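PDB 3JU7: putative PLP-dependent aminotransferase from Bacillus cereus ATCC 10987, which probably binds pyridoxal phosphate and catalyses the transfer of amino groups, like other DegT/DnrJ/EryC1/StrS aminotransferases. Local coordinates for the interface of chains A and B. Numbering follows the deposited sequence. Chains: chain A/B, Putative PLP-dependent aminotransferase.

Contact 1: the interface of chains A and B. Residues chain A 63, 88-90; chain B 218, 220, 232.
The hydroxyl oxygen OG1 of A:Thr63 meets the rim of the B:Phe218 ring, lying in the ring plane 3.3 Å from CE1. Here a polar atom faces the ring's slightly positive C-H edge. The same oxygen also rests on CB of B:Asn232, and CB of A:Thr63 packs on that methylene at 3.8 Å. Threonine suits the start of helix 62-73 because its small branched side chain offers an oxygen to the ring and carbon to the asparagine at once.

The main apolar contact is made by A:Phe88, from the loop leading into helix 90-97. Its CG lies opposite the backbone N (chi1 -173°), which sends the ring out towards chain B. The ring enters edge first: CE2 stands 3.7 Å above the plane of B:Phe218, over the ring centre. With the two planes 74° apart, this is an edge-to-face pair in which B:Phe218 gives the face. The methyl group of A:Ala90 touches CE1 of B:Phe218 at 3.7 Å, small enough to let the ring approach the helix start.

B:Phe220 turns its rim to the CE1-CZ border of A:Phe88, reaching it from one face side. CB of B:Phe218 lies over the centre of one face of B:Phe220, which probably steadies the two rings against each other. They form an aromatic patch in the interface of the two-chain assembly, which would support the loop of A:Phe88. CZ of B:Phe220 lies 3.7 Å from CE1 of A:Phe88; that carbon and the pyrrolidine CG of A:Pro89, 3.9 Å from CE1 of B:Phe220, both lie in the plane of the B:Phe220 ring at its edge.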
loop_
_atom_site.group_PDB
_atom_site.type_symbol
_atom_site.label_atom_id
_atom_site.label_comp_id
_atom_site.label_asym_id
_atom_site.label_seq_id
_atom_site.Cartn_x
_atom_site.Cartn_y
_atom_site.Cartn_z
ATOM N N THR A 63 -2.042 5.467 5.301
ATOM C CA THR A 63 -0.669 5.392 5.789
ATOM C C THR A 63 0.304 5.661 4.660
ATOM O O THR A 63 1.214 6.491 4.791
ATOM C CB THR A 63 -0.372 4.082 6.496
ATOM O OG1 THR A 63 -1.363 3.919 7.511
ATOM C CG2 THR A 63 1.055 4.132 7.099
ATOM N N PHE A 88 -2.707 8.317 16.148
ATOM C CA PHE A 88 -2.601 6.907 15.833
ATOM C C PHE A 88 -1.151 6.646 15.361
ATOM O O PHE A 88 -0.525 7.522 14.797
ATOM C CB PHE A 88 -3.608 6.547 14.762
ATOM C CG PHE A 88 -3.698 5.058 14.459
ATOM C CD1 PHE A 88 -4.214 4.183 15.395
ATOM C CD2 PHE A 88 -3.386 4.568 13.203
ATOM C CE1 PHE A 88 -4.310 2.843 15.135
ATOM C CE2 PHE A 88 -3.504 3.233 12.938
ATOM C CZ PHE A 88 -3.972 2.363 13.921
ATOM N N PRO A 89 -0.603 5.443 15.627
ATOM C CA PRO A 89 0.813 5.236 15.264
ATOM C C PRO A 89 1.174 5.338 13.779
ATOM O O PRO A 89 2.339 5.514 13.473
ATOM C CB PRO A 89 1.113 3.849 15.835
ATOM C CG PRO A 89 0.240 3.758 17.065
ATOM C CD PRO A 89 -1.056 4.446 16.620
ATOM N N ALA A 90 0.201 5.239 12.881
ATOM C CA ALA A 90 0.450 5.472 11.468
ATOM C C ALA A 90 1.216 6.803 11.228
ATOM O O ALA A 90 2.094 6.871 10.318
ATOM C CB ALA A 90 -0.893 5.427 10.667
ATOM N N PHE B 218 0.972 -1.918 11.453
ATOM C CA PHE B 218 1.541 -0.896 12.360
ATOM C C PHE B 218 2.494 -1.434 13.422
ATOM O O PHE B 218 2.743 -0.772 14.427
ATOM C CB PHE B 218 0.390 -0.078 13.001
ATOM C CG PHE B 218 -0.611 0.381 11.975
ATOM C CD1 PHE B 218 -0.267 1.366 11.063
ATOM C CD2 PHE B 218 -1.838 -0.233 11.859
ATOM C CE1 PHE B 218 -1.150 1.760 10.057
ATOM C CE2 PHE B 218 -2.727 0.156 10.888
ATOM C CZ PHE B 218 -2.382 1.134 9.976
ATOM N N PHE B 220 1.919 -3.700 15.431
ATOM C CA PHE B 220 1.127 -3.916 16.635
ATOM C C PHE B 220 1.310 -5.280 17.267
ATOM O O PHE B 220 1.359 -6.292 16.571
ATOM C CB PHE B 220 -0.354 -3.768 16.325
ATOM C CG PHE B 220 -0.849 -2.338 16.241
ATOM C CD1 PHE B 220 -0.110 -1.273 16.710
ATOM C CD2 PHE B 220 -2.114 -2.085 15.758
ATOM C CE1 PHE B 220 -0.603 0.007 16.638
ATOM C CE2 PHE B 220 -2.613 -0.791 15.696
ATOM C CZ PHE B 220 -1.859 0.247 16.129
ATOM N N ASN B 232 1.054 0.148 6.868
ATOM C CA ASN B 232 -0.148 -0.574 6.485
ATOM C C ASN B 232 0.103 -1.196 5.108
ATOM O O ASN B 232 0.297 -0.459 4.151
ATOM C CB ASN B 232 -1.325 0.389 6.438
ATOM C CG ASN B 232 -2.608 -0.263 6.040
ATOM O OD1 ASN B 232 -2.637 -1.443 5.706
ATOM N ND2 ASN B 232 -3.703 0.510 6.061
#

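Contact 2: the interface of chains A and B. Residues chain A 326-329; chain B 225-227.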
loop_
_atom_site.group_PDB
_atom_site.type_symbol
_atom_site.label_atom_id
_atom_site.label_comp_id
_atom_site.label_asym_id
_atom_site.label_seq_id
_atom_site.Cartn_x
_atom_site.Cartn_y
_atom_site.Cartn_z
ATOM N N GLN A 326 4.437 4.458 23.668
ATOM C CA GLN A 326 4.555 3.141 23.036
ATOM C C GLN A 326 5.993 2.802 22.746
ATOM O O GLN A 326 6.813 3.687 22.447
ATOM C CB GLN A 326 3.742 3.068 21.745
ATOM C CG GLN A 326 2.306 3.158 22.048
ATOM C CD GLN A 326 1.413 3.075 20.859
ATOM O OE1 GLN A 326 1.659 2.341 19.911
ATOM N NE2 GLN A 326 0.338 3.815 20.920
ATOM N N VAL A 327 6.290 1.508 22.836
ATOM C CA VAL A 327 7.661 1.011 22.763
ATOM C C VAL A 327 8.445 1.640 21.625
ATOM O O VAL A 327 9.554 2.131 21.812
ATOM C CB VAL A 327 7.666 -0.531 22.646
ATOM C CG1 VAL A 327 9.063 -1.074 22.217
ATOM C CG2 VAL A 327 7.187 -1.142 23.966
ATOM N N LEU A 328 7.885 1.680 20.427
ATOM C CA LEU A 328 8.727 2.082 19.290
ATOM C C LEU A 328 9.148 3.535 19.329
ATOM O O LEU A 328 10.148 3.894 18.760
ATOM C CB LEU A 328 8.048 1.788 17.964
ATOM C CG LEU A 328 9.004 1.661 16.789
ATOM C CD1 LEU A 328 9.738 0.323 16.852
ATOM C CD2 LEU A 328 8.211 1.826 15.457
ATOM N N PHE A 329 8.390 4.390 19.994
ATOM C CA PHE A 329 8.605 5.821 19.894
ATOM C C PHE A 329 9.106 6.489 21.160
ATOM O O PHE A 329 9.165 7.702 21.226
ATOM C CB PHE A 329 7.280 6.473 19.510
ATOM C CG PHE A 329 6.572 5.798 18.377
ATOM C CD1 PHE A 329 7.094 5.869 17.098
ATOM C CD2 PHE A 329 5.391 5.112 18.585
ATOM C CE1 PHE A 329 6.450 5.299 16.062
ATOM C CE2 PHE A 329 4.712 4.526 17.529
ATOM C CZ PHE A 329 5.256 4.576 16.267
ATOM N N GLU B 225 -0.422 -2.227 20.484
ATOM C CA GLU B 225 0.636 -1.291 20.766
ATOM C C GLU B 225 1.762 -1.502 19.756
ATOM O O GLU B 225 2.140 -2.640 19.417
ATOM C CB GLU B 225 1.164 -1.494 22.181
ATOM C CG GLU B 225 2.425 -0.687 22.416
ATOM C CD GLU B 225 2.807 -0.519 23.873
ATOM O OE1 GLU B 225 2.028 -0.930 24.766
ATOM O OE2 GLU B 225 3.898 0.049 24.102
ATOM N N CYS B 226 2.303 -0.399 19.265
ATOM C CA CYS B 226 3.379 -0.475 18.288
ATOM C C CYS B 226 4.734 -0.785 18.977
ATOM O O CYS B 226 5.275 0.060 19.651
ATOM C CB CYS B 226 3.463 0.821 17.485
ATOM S SG CYS B 226 4.908 0.811 16.398
ATOM N N THR B 227 5.266 -1.994 18.777
ATOM C CA THR B 227 6.532 -2.434 19.397
ATOM C C THR B 227 7.592 -2.812 18.344
ATOM O O THR B 227 8.660 -3.271 18.688
ATOM C CB THR B 227 6.302 -3.633 20.373
ATOM O OG1 THR B 227 5.995 -4.816 19.626
ATOM C CG2 THR B 227 5.148 -3.335 21.359
#
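Hydrogen bonds join the A:Gln326 to A:Leu328 segment to a loop of chain B. The amide oxygen OE1 of A:Gln326 accepts from the backbone N of B:Cys226 at 2.9 Å, a nearly straight bond (167° at the hydrogen) whose donor is tilted out of the carbonyl plane. In the other direction, the backbone N of A:Val327 donates at 3.1 Å to OE2 of the B:Glu225 carboxylate, which accepts through its anti lone pair, the one turned away from the other oxygen. The backbone N of A:Leu328 then reaches the carbonyl O of B:Cys226 at 3.2 Å. Thus B:Cys226 is held at both its N-H and its C=O, and the side chains of glutamine and glutamate each serve a main-chain N-H of the partner. Both are extended beyond CG and run past each other in opposite directions, touching through their methylenes, with amide and carboxylate planes 65° apart.

Around these bonds lies an apolar layer. SG of B:Cys226 lies opposite the backbone N (chi1 174°), which carries the sulfur towards A:Leu328, 3.6 Å from CD2, and A:Phe329, 3.8 Å from CZ. It sits in the angle between the leucine and the phenylalanine, where a small, polarisable sulfur can touch both. A:Val327 lies over B:Thr227, with CB 3.9 Å from the threonine CA, and its branched side chain meets the methyl CG2 as well.

Further back, within chain A, CB of A:Leu328 sits over one face of the A:Phe329 ring, supporting the wall that receives the sulfur. The patch ties the 3-10 turn 327-329 to the neighbouring subunit's loop and so probably contributes to holding together the two-fold pair of subunits, the usual form for this family.

Contact 1 and contact 2 lie in one interface, the centres of their C-alpha atoms about 10 Å apart. On chain B they draw on nearby residues, 218 and 220 in contact 1 and 225 to 227 in contact 2, with 232 returning to contact 1. On chain A the segments are far apart in sequence, so one chain B region bridges the start of helix 62-73, the entry to helix 90-97 and the 3-10 turn 327-329. Contact 1 is mainly aromatic packing; contact 2 adds directional hydrogen bonds from backbone N-H groups to side-chain and backbone oxygens. Two-fold symmetry repeats both with the chains exchanged.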